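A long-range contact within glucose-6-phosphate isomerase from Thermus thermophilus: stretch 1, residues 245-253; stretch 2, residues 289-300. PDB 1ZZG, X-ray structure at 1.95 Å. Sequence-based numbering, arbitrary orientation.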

# COMPACT_ATOMS: atom_id res chain seq x y z
N HIS A 245 3.93 11.33 -10.16
CA HIS A 245 4.96 11.69 -9.21
C HIS A 245 5.10 10.50 -8.28
O HIS A 245 4.20 10.21 -7.49
CB HIS A 245 4.57 12.95 -8.42
CG HIS A 245 5.51 13.26 -7.30
ND1 HIS A 245 6.88 13.21 -7.44
CD2 HIS A 245 5.28 13.62 -6.02
CE1 HIS A 245 7.46 13.53 -6.30
NE2 HIS A 245 6.51 13.78 -5.42
N VAL A 246 6.23 9.80 -8.38
CA VAL A 246 6.46 8.63 -7.54
C VAL A 246 7.16 9.01 -6.24
O VAL A 246 8.12 9.79 -6.24
CB VAL A 246 7.33 7.58 -8.27
CG1 VAL A 246 7.51 6.34 -7.39
CG2 VAL A 246 6.67 7.19 -9.59
N PHE A 247 6.66 8.48 -5.13
CA PHE A 247 7.23 8.73 -3.81
C PHE A 247 7.66 7.35 -3.31
O PHE A 247 6.82 6.55 -2.89
CB PHE A 247 6.17 9.35 -2.88
CG PHE A 247 6.70 9.75 -1.53
CD1 PHE A 247 7.49 10.88 -1.37
CD2 PHE A 247 6.41 8.98 -0.40
CE1 PHE A 247 7.99 11.24 -0.12
CE2 PHE A 247 6.90 9.32 0.84
CZ PHE A 247 7.69 10.46 0.99
N MET A 248 8.96 7.08 -3.38
CA MET A 248 9.51 5.78 -3.00
C MET A 248 10.39 5.82 -1.75
O MET A 248 11.42 6.51 -1.73
CB MET A 248 10.30 5.23 -4.19
CG MET A 248 10.83 3.82 -4.04
SD MET A 248 11.56 3.29 -5.63
CE MET A 248 12.07 1.63 -5.24
N VAL A 249 10.01 5.06 -0.73
CA VAL A 249 10.75 5.04 0.52
C VAL A 249 11.51 3.74 0.76
O VAL A 249 10.92 2.66 0.75
CB VAL A 249 9.81 5.27 1.72
CG1 VAL A 249 10.60 5.32 3.02
CG2 VAL A 249 9.03 6.56 1.52
N TYR A 250 12.82 3.85 0.98
CA TYR A 250 13.66 2.69 1.23
C TYR A 250 13.72 2.34 2.71
O TYR A 250 14.75 2.54 3.36
CB TYR A 250 15.08 2.91 0.70
CG TYR A 250 15.22 2.45 -0.72
CD1 TYR A 250 14.69 3.19 -1.78
CD2 TYR A 250 15.80 1.21 -1.01
CE1 TYR A 250 14.73 2.70 -3.08
CE2 TYR A 250 15.84 0.71 -2.31
CZ TYR A 250 15.30 1.46 -3.34
OH TYR A 250 15.32 0.96 -4.62
N SER A 251 12.62 1.82 3.21
CA SER A 251 12.49 1.42 4.61
C SER A 251 11.21 0.62 4.77
O SER A 251 10.22 0.88 4.09
CB SER A 251 12.43 2.66 5.51
OG SER A 251 12.18 2.30 6.86
N GLU A 252 11.23 -0.36 5.67
CA GLU A 252 10.04 -1.15 5.93
C GLU A 252 9.32 -0.52 7.13
O GLU A 252 8.09 -0.53 7.20
CB GLU A 252 10.41 -2.61 6.22
CG GLU A 252 9.23 -3.53 6.55
CD GLU A 252 8.24 -3.72 5.40
OE1 GLU A 252 8.55 -3.35 4.24
OE2 GLU A 252 7.15 -4.27 5.66
N ARG A 253 10.09 0.03 8.06
CA ARG A 253 9.50 0.68 9.23
C ARG A 253 8.60 1.83 8.76
O ARG A 253 7.57 2.12 9.39
CB ARG A 253 10.61 1.23 10.14
CG ARG A 253 11.49 0.16 10.77
CD ARG A 253 12.63 0.81 11.52
NE ARG A 253 12.13 1.70 12.56
CZ ARG A 253 12.83 2.69 13.10
NH1 ARG A 253 14.07 2.92 12.69
NH2 ARG A 253 12.29 3.45 14.05
N PRO A 289 13.60 -1.98 -0.96
CA PRO A 289 13.82 -2.42 -2.34
C PRO A 289 12.73 -3.26 -3.01
O PRO A 289 12.83 -3.56 -4.20
CB PRO A 289 15.12 -3.21 -2.23
CG PRO A 289 14.92 -3.91 -0.92
CD PRO A 289 14.36 -2.81 -0.02
N LYS A 290 11.67 -3.62 -2.28
CA LYS A 290 10.63 -4.47 -2.86
C LYS A 290 10.06 -4.00 -4.20
O LYS A 290 9.74 -4.82 -5.06
CB LYS A 290 9.48 -4.70 -1.85
CG LYS A 290 8.54 -3.52 -1.66
CD LYS A 290 7.43 -3.83 -0.64
CE LYS A 290 8.01 -4.05 0.76
NZ LYS A 290 6.97 -4.23 1.82
N ASP A 291 9.95 -2.69 -4.40
CA ASP A 291 9.42 -2.22 -5.67
C ASP A 291 10.40 -2.26 -6.84
O ASP A 291 10.07 -1.88 -7.96
CB ASP A 291 8.79 -0.84 -5.51
CG ASP A 291 7.34 -0.94 -5.04
OD1 ASP A 291 6.59 -1.70 -5.67
OD2 ASP A 291 6.97 -0.27 -4.05
N GLN A 292 11.61 -2.74 -6.58
CA GLN A 292 12.60 -2.91 -7.64
C GLN A 292 12.13 -4.19 -8.33
O GLN A 292 12.54 -4.52 -9.44
CB GLN A 292 14.01 -3.12 -7.06
CG GLN A 292 14.55 -1.95 -6.23
CD GLN A 292 15.84 -2.29 -5.50
OE1 GLN A 292 16.34 -1.49 -4.70
NE2 GLN A 292 16.40 -3.47 -5.76
N HIS A 293 11.24 -4.89 -7.63
CA HIS A 293 10.67 -6.15 -8.10
C HIS A 293 9.19 -5.99 -8.41
O HIS A 293 8.41 -6.93 -8.21
CB HIS A 293 10.81 -7.23 -7.02
CG HIS A 293 12.21 -7.43 -6.52
ND1 HIS A 293 13.06 -8.40 -7.02
CD2 HIS A 293 12.91 -6.79 -5.55
CE1 HIS A 293 14.21 -8.35 -6.39
NE2 HIS A 293 14.15 -7.38 -5.49
N ALA A 294 8.77 -4.81 -8.87
CA ALA A 294 7.37 -4.60 -9.18
C ALA A 294 7.07 -3.36 -10.03
O ALA A 294 6.37 -3.45 -11.04
CB ALA A 294 6.55 -4.54 -7.89
N GLN A 295 7.59 -2.21 -9.62
CA GLN A 295 7.33 -0.99 -10.38
C GLN A 295 8.53 -0.42 -11.12
O GLN A 295 8.37 0.27 -12.13
CB GLN A 295 6.75 0.08 -9.46
CG GLN A 295 5.48 -0.34 -8.74
CD GLN A 295 4.89 0.79 -7.91
OE1 GLN A 295 4.31 1.74 -8.44
NE2 GLN A 295 5.03 0.69 -6.59
N VAL A 296 9.73 -0.72 -10.63
CA VAL A 296 10.95 -0.21 -11.25
C VAL A 296 11.08 -0.59 -12.72
O VAL A 296 11.62 0.17 -13.52
CB VAL A 296 12.20 -0.68 -10.48
CG1 VAL A 296 13.46 -0.38 -11.28
CG2 VAL A 296 12.26 0.04 -9.13
N GLN A 297 10.59 -1.78 -13.08
CA GLN A 297 10.65 -2.22 -14.48
C GLN A 297 9.96 -1.18 -15.35
O GLN A 297 10.49 -0.78 -16.39
CB GLN A 297 9.98 -3.60 -14.63
CG GLN A 297 9.70 -4.03 -16.07
CD GLN A 297 10.92 -3.99 -16.98
OE1 GLN A 297 12.00 -4.47 -16.61
NE2 GLN A 297 10.75 -3.43 -18.17
N LEU A 298 8.79 -0.72 -14.92
CA LEU A 298 8.06 0.29 -15.67
C LEU A 298 8.83 1.61 -15.69
O LEU A 298 8.87 2.29 -16.71
CB LEU A 298 6.68 0.52 -15.07
CG LEU A 298 5.96 1.79 -15.55
CD1 LEU A 298 5.44 1.58 -16.97
CD2 LEU A 298 4.80 2.11 -14.63
N PHE A 299 9.44 1.98 -14.56
CA PHE A 299 10.18 3.23 -14.51
C PHE A 299 11.40 3.18 -15.42
O PHE A 299 11.81 4.19 -15.99
CB PHE A 299 10.65 3.54 -13.07
CG PHE A 299 9.54 3.55 -12.04
CD1 PHE A 299 8.22 3.83 -12.41
CD2 PHE A 299 9.81 3.27 -10.71
CE1 PHE A 299 7.20 3.84 -11.46
CE2 PHE A 299 8.80 3.28 -9.75
CZ PHE A 299 7.49 3.56 -10.12
N ARG A 300 11.97 1.98 -15.57
CA ARG A 300 13.16 1.77 -16.38
C ARG A 300 12.94 1.74 -17.90
O ARG A 300 13.71 2.35 -18.64
CB ARG A 300 13.85 0.46 -15.96
CG ARG A 300 14.52 0.50 -14.59
CD ARG A 300 15.93 1.06 -14.70
NE ARG A 300 16.80 0.20 -15.50
CZ ARG A 300 17.91 0.61 -16.11
NH1 ARG A 300 18.31 1.87 -15.99
NH2 ARG A 300 18.63 -0.24 -16.83

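Stretch 1 is a strand through V249 that runs out into a loop. Its alternation sorts the side chains: V246 and M248 point toward stretch 2, while H245, F247 and V249 make no contact with it. Side chains of stretch 1 make the contacts; no backbone hydrogen bond joins the stretches.

V246 is in the t rotamer. V246 CG2 lies 3.8 Å from CZ of F299. F299 has chi1 m and points toward the strand from the first turn of the helix, so the tip of its ring meets the valine.

M248 is fully extended, with all three chi angles t. This carries M248 CE far from the strand backbone, where it packs 4.2 Å from CG2 of V296 and 4.1 Å from CB of D291. The length matters, because the CA atoms of M248 and D291 are 8.4 Å apart.

Y250 leaves its CA sideways, with chi1 at -90°, yet its ring reaches stretch 2. Y250 CE2 lies 4.0 Å from CB of P289, which follows a cis peptide bond. At the ring edge, Y250 OH donates a hydrogen bond to OE1 of Q292, 2.7 Å away. Q292 meets it with an extended side chain, chi1 m and chi2 t.

E252 and K290 form a hydrogen-bonded salt bridge, NZ to OE1 at 3.0 Å. The CA atoms of E252 and K290 are 9.4 Å apart, so both chains must reach: K290 by p, t, p, t, and E252 with chi1 t and chi2 p, which brings OE1 toward K290.

Within stretch 2, D291 OD1 accepts a nearly straight hydrogen bond from NE2 of Q295, at 3.0 Å and 172°. D291 O also accepts from N of Q295 at 3.0 Å and N of V296 at 2.9 Å. The V296 bond ties the 3-10 segment to the start of the helix; the Q295 bonds hold the loop residue before it.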